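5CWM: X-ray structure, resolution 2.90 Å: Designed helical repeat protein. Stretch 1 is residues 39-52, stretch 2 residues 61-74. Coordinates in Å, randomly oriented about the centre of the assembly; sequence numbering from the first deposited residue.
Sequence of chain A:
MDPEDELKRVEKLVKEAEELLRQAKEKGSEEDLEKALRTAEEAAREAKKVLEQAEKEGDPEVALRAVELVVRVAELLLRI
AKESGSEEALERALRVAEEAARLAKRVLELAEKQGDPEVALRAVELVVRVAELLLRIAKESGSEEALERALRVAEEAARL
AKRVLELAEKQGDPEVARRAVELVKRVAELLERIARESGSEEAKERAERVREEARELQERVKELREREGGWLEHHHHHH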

# COMPACT_ATOMS: atom_id res chain seq x y z
N THR A 39 10.68 6.38 -16.76
CA THR A 39 9.29 6.77 -16.97
C THR A 39 8.45 6.47 -15.73
O THR A 39 7.65 7.31 -15.29
CB THR A 39 8.68 6.04 -18.18
OG1 THR A 39 9.50 6.25 -19.34
CG2 THR A 39 7.27 6.56 -18.46
N ALA A 40 8.64 5.28 -15.17
CA ALA A 40 7.93 4.89 -13.96
C ALA A 40 8.27 5.84 -12.81
O ALA A 40 7.38 6.28 -12.08
CB ALA A 40 8.27 3.46 -13.59
N GLU A 41 9.55 6.15 -12.66
CA GLU A 41 9.99 7.06 -11.60
C GLU A 41 9.37 8.45 -11.75
O GLU A 41 8.96 9.06 -10.76
CB GLU A 41 11.52 7.16 -11.59
CG GLU A 41 12.22 5.92 -11.07
CD GLU A 41 13.73 6.07 -11.05
OE1 GLU A 41 14.28 6.74 -11.94
OE2 GLU A 41 14.36 5.52 -10.12
N GLU A 42 9.30 8.93 -12.99
CA GLU A 42 8.67 10.22 -13.26
C GLU A 42 7.19 10.17 -12.90
O GLU A 42 6.64 11.12 -12.32
CB GLU A 42 8.85 10.61 -14.73
CG GLU A 42 8.21 11.94 -15.10
CD GLU A 42 8.84 13.12 -14.38
OE1 GLU A 42 10.04 13.06 -14.05
OE2 GLU A 42 8.12 14.12 -14.14
N ALA A 43 6.55 9.06 -13.24
CA ALA A 43 5.15 8.85 -12.91
C ALA A 43 4.93 8.92 -11.40
O ALA A 43 3.99 9.57 -10.93
CB ALA A 43 4.67 7.51 -13.45
N ALA A 44 5.80 8.27 -10.65
CA ALA A 44 5.73 8.28 -9.19
C ALA A 44 5.95 9.69 -8.64
O ALA A 44 5.27 10.11 -7.70
CB ALA A 44 6.74 7.32 -8.59
N ARG A 45 6.89 10.41 -9.23
CA ARG A 45 7.17 11.79 -8.83
C ARG A 45 5.93 12.67 -8.99
O ARG A 45 5.47 13.31 -8.03
CB ARG A 45 8.33 12.37 -9.64
CG ARG A 45 9.59 12.62 -8.83
CD ARG A 45 10.69 11.63 -9.19
NE ARG A 45 11.12 11.76 -10.57
CZ ARG A 45 12.15 11.10 -11.11
NH1 ARG A 45 12.85 10.26 -10.37
NH2 ARG A 45 12.47 11.29 -12.38
N GLU A 46 5.40 12.70 -10.21
CA GLU A 46 4.20 13.48 -10.51
C GLU A 46 3.04 13.07 -9.61
O GLU A 46 2.29 13.92 -9.13
CB GLU A 46 3.81 13.32 -11.98
CG GLU A 46 4.87 13.81 -12.95
CD GLU A 46 4.40 13.75 -14.39
OE1 GLU A 46 3.21 13.42 -14.62
OE2 GLU A 46 5.21 14.02 -15.30
N ALA A 47 2.91 11.77 -9.37
CA ALA A 47 1.87 11.25 -8.49
C ALA A 47 2.00 11.82 -7.08
O ALA A 47 1.01 12.26 -6.49
CB ALA A 47 1.92 9.73 -8.45
N LYS A 48 3.22 11.82 -6.55
CA LYS A 48 3.45 12.36 -5.22
C LYS A 48 3.17 13.85 -5.18
O LYS A 48 2.68 14.37 -4.18
CB LYS A 48 4.89 12.08 -4.75
CG LYS A 48 5.15 12.55 -3.33
CD LYS A 48 6.58 12.29 -2.89
CE LYS A 48 6.81 12.80 -1.48
NZ LYS A 48 8.20 12.55 -1.01
N LYS A 49 3.48 14.55 -6.28
CA LYS A 49 3.15 15.97 -6.38
C LYS A 49 1.64 16.18 -6.29
O LYS A 49 1.16 17.05 -5.55
CB LYS A 49 3.69 16.56 -7.68
CG LYS A 49 5.21 16.55 -7.78
CD LYS A 49 5.67 17.05 -9.14
CE LYS A 49 7.19 16.97 -9.26
NZ LYS A 49 7.65 17.40 -10.61
N VAL A 50 0.89 15.37 -7.04
CA VAL A 50 -0.57 15.42 -7.02
C VAL A 50 -1.11 15.16 -5.62
O VAL A 50 -2.04 15.82 -5.17
CB VAL A 50 -1.17 14.40 -8.01
CG1 VAL A 50 -2.69 14.36 -7.88
CG2 VAL A 50 -0.77 14.73 -9.43
N LEU A 51 -0.51 14.20 -4.92
CA LEU A 51 -0.86 13.93 -3.53
C LEU A 51 -0.62 15.17 -2.66
O LEU A 51 -1.47 15.54 -1.85
CB LEU A 51 -0.05 12.75 -2.99
CG LEU A 51 -0.01 12.60 -1.47
CD1 LEU A 51 -1.38 12.24 -0.91
CD2 LEU A 51 1.02 11.56 -1.06
N GLU A 52 0.54 15.79 -2.84
CA GLU A 52 0.93 16.94 -2.04
C GLU A 52 -0.01 18.13 -2.25
O GLU A 52 -0.31 18.86 -1.31
CB GLU A 52 2.37 17.35 -2.37
CG GLU A 52 3.42 16.40 -1.81
CD GLU A 52 4.82 16.73 -2.28
OE1 GLU A 52 4.96 17.60 -3.16
OE2 GLU A 52 5.78 16.11 -1.77
N GLU A 61 -9.91 11.76 -2.15
CA GLU A 61 -10.05 10.85 -3.28
C GLU A 61 -8.86 10.95 -4.24
O GLU A 61 -8.26 9.93 -4.60
CB GLU A 61 -11.35 11.13 -4.03
CG GLU A 61 -11.65 10.18 -5.17
CD GLU A 61 -12.97 10.46 -5.85
OE1 GLU A 61 -13.61 11.48 -5.50
OE2 GLU A 61 -13.39 9.67 -6.72
N VAL A 62 -8.54 12.17 -4.63
CA VAL A 62 -7.41 12.44 -5.52
C VAL A 62 -6.12 11.92 -4.89
O VAL A 62 -5.28 11.32 -5.57
CB VAL A 62 -7.28 13.94 -5.82
CG1 VAL A 62 -6.16 14.19 -6.81
CG2 VAL A 62 -8.59 14.50 -6.34
N ALA A 63 -5.98 12.16 -3.59
CA ALA A 63 -4.82 11.69 -2.84
C ALA A 63 -4.70 10.17 -2.90
O ALA A 63 -3.63 9.63 -3.20
CB ALA A 63 -4.93 12.15 -1.39
N LEU A 64 -5.81 9.49 -2.63
CA LEU A 64 -5.86 8.03 -2.65
C LEU A 64 -5.48 7.49 -4.02
O LEU A 64 -4.67 6.56 -4.13
CB LEU A 64 -7.25 7.54 -2.26
CG LEU A 64 -7.47 6.02 -2.29
CD1 LEU A 64 -6.57 5.33 -1.28
CD2 LEU A 64 -8.93 5.69 -2.04
N ARG A 65 -6.06 8.07 -5.07
CA ARG A 65 -5.75 7.67 -6.43
C ARG A 65 -4.26 7.85 -6.73
O ARG A 65 -3.63 6.97 -7.32
CB ARG A 65 -6.58 8.48 -7.43
CG ARG A 65 -7.34 7.63 -8.44
CD ARG A 65 -6.40 6.66 -9.15
NE ARG A 65 -7.12 5.72 -10.01
CZ ARG A 65 -6.57 4.65 -10.56
NH1 ARG A 65 -7.31 3.85 -11.33
NH2 ARG A 65 -5.29 4.37 -10.36
N ALA A 66 -3.72 8.98 -6.29
CA ALA A 66 -2.30 9.28 -6.50
C ALA A 66 -1.41 8.24 -5.82
O ALA A 66 -0.45 7.74 -6.42
CB ALA A 66 -1.98 10.67 -5.98
N VAL A 67 -1.73 7.91 -4.57
CA VAL A 67 -0.89 7.00 -3.80
C VAL A 67 -1.00 5.56 -4.30
O VAL A 67 -0.01 4.83 -4.33
CB VAL A 67 -1.25 7.06 -2.30
CG1 VAL A 67 -0.47 6.01 -1.52
CG2 VAL A 67 -0.95 8.44 -1.76
N GLU A 68 -2.20 5.15 -4.72
CA GLU A 68 -2.34 3.80 -5.28
C GLU A 68 -1.67 3.75 -6.66
O GLU A 68 -1.24 2.68 -7.10
CB GLU A 68 -3.81 3.38 -5.35
CG GLU A 68 -4.68 4.19 -6.29
CD GLU A 68 -6.16 3.90 -6.10
OE1 GLU A 68 -6.50 3.17 -5.15
OE2 GLU A 68 -6.97 4.40 -6.90
N LEU A 69 -1.58 4.90 -7.32
CA LEU A 69 -0.78 5.00 -8.54
C LEU A 69 0.70 4.83 -8.21
O LEU A 69 1.45 4.22 -8.97
CB LEU A 69 -1.02 6.33 -9.25
CG LEU A 69 -2.26 6.40 -10.15
CD1 LEU A 69 -2.42 7.80 -10.73
CD2 LEU A 69 -2.17 5.37 -11.26
N VAL A 70 1.12 5.38 -7.07
CA VAL A 70 2.49 5.21 -6.60
C VAL A 70 2.77 3.73 -6.33
O VAL A 70 3.84 3.22 -6.67
CB VAL A 70 2.76 6.04 -5.32
CG1 VAL A 70 4.10 5.66 -4.70
CG2 VAL A 70 2.72 7.52 -5.63
N VAL A 71 1.81 3.05 -5.72
CA VAL A 71 1.91 1.61 -5.48
C VAL A 71 2.03 0.85 -6.79
O VAL A 71 2.85 -0.07 -6.93
CB VAL A 71 0.69 1.09 -4.69
CG1 VAL A 71 0.74 -0.43 -4.56
CG2 VAL A 71 0.64 1.74 -3.31
N ARG A 72 1.21 1.24 -7.77
CA ARG A 72 1.28 0.70 -9.12
C ARG A 72 2.70 0.81 -9.67
O ARG A 72 3.28 -0.16 -10.17
CB ARG A 72 0.29 1.43 -10.03
CG ARG A 72 0.37 1.04 -11.49
CD ARG A 72 -0.65 -0.03 -11.83
NE ARG A 72 -0.69 -0.33 -13.26
CZ ARG A 72 -1.46 0.30 -14.13
NH1 ARG A 72 -2.28 1.27 -13.73
NH2 ARG A 72 -1.43 -0.04 -15.42
N VAL A 73 3.26 2.02 -9.56
CA VAL A 73 4.62 2.29 -10.00
C VAL A 73 5.62 1.38 -9.29
O VAL A 73 6.55 0.87 -9.90
CB VAL A 73 5.00 3.77 -9.77
CG1 VAL A 73 6.49 3.98 -9.99
CG2 VAL A 73 4.18 4.68 -10.67
N ALA A 74 5.41 1.18 -7.99
CA ALA A 74 6.30 0.34 -7.19
C ALA A 74 6.29 -1.11 -7.68
O ALA A 74 7.34 -1.72 -7.87
CB ALA A 74 5.91 0.41 -5.73

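The two stretches form a close contact of apolar side chains between antiparallel helices, in which alanines on both sides let the backbones approach and valines and a leucine fill the space that remains. Residues 39-52 and 61-74 are helical throughout, each part of a longer helix, and their N-to-C directions make an angle of 159°. The axes come within 8.3 Å of each other, a short separation that reflects the small side chains lining the interface. In the antiparallel register, Ala40 lies opposite Val73, Ala44 opposite Val70, Ala47 opposite Ala66 and Leu51 opposite Ala63. The separation narrows along this series, from 5.8 Å between the CA atoms of Ala40 and Val73 to 4.6 Å between those of Leu51 and Ala63.

At the wider end, Val73 is the main filler and has the largest area covered by the opposing stretch. Its CA-to-CB bond points toward the first helix, and its two methyl groups sit among three alanines: CG1 is 3.6 Å from CB of Ala44 and 4.0 Å from CB of Ala40, while CG2 is 4.0 Å from CB of Ala43. The same CG1 of Val73 also lies 3.2 Å from the carbonyl O of Ala40, so the methyl packs against main chain as well as side chain. That oxygen already accepts the helical hydrogen bond from the backbone N of Ala44, and its approach to a methyl is simply a tight van der Waals contact.

One turn further along, Val70 reaches Ala47, with CG2 of Val70 3.7 Å from CB of Ala47. The center of the interface then depends on small residues facing each other. Both Ala47 and Ala66 direct their CB atoms toward the opposite stretch, and CB of Ala66 comes within 3.4 Å of the carbonyl O of Ala47. With nothing beyond CB on Ala66, the methyl itself rests against the opposing backbone. It also touches the next turn of the first helix, lying 4.1 Å from CB of Leu51 and 4.2 Å from CG1 of Val50.

The narrow end is closed by larger side chains. Val50 and Val62, both in the t rotamer, meet through their CG1 atoms at 3.6 Å. Leu51 leaves its helix sideways, but its end comes nearer the partner: CD1 lies 3.6 Å from CB of Ala63, and CD2 lies 3.8 Å from CG2 of Val67. The branched end thus spans one turn of the second helix: CD1 packs against Ala63 and, like CD2, against Val67.

No hydrogen bond links the stretches. Their backbone polar groups are engaged in regular i to i+4 helical bonding, and each stretch contains one salt bridge of its own. Arg45 NH2 makes a weak hydrogen bond, part of a salt bridge, to Glu42 OE1 at 3.4 Å. In the second helix, Arg65 NE and Glu68 OE2 form a salt bridge at 3.4 Å that is purely electrostatic, because the oxygen lies well outside the guanidinium plane. Cohesion across the interface therefore rests on close packing and the burial of 503 Å² of surface.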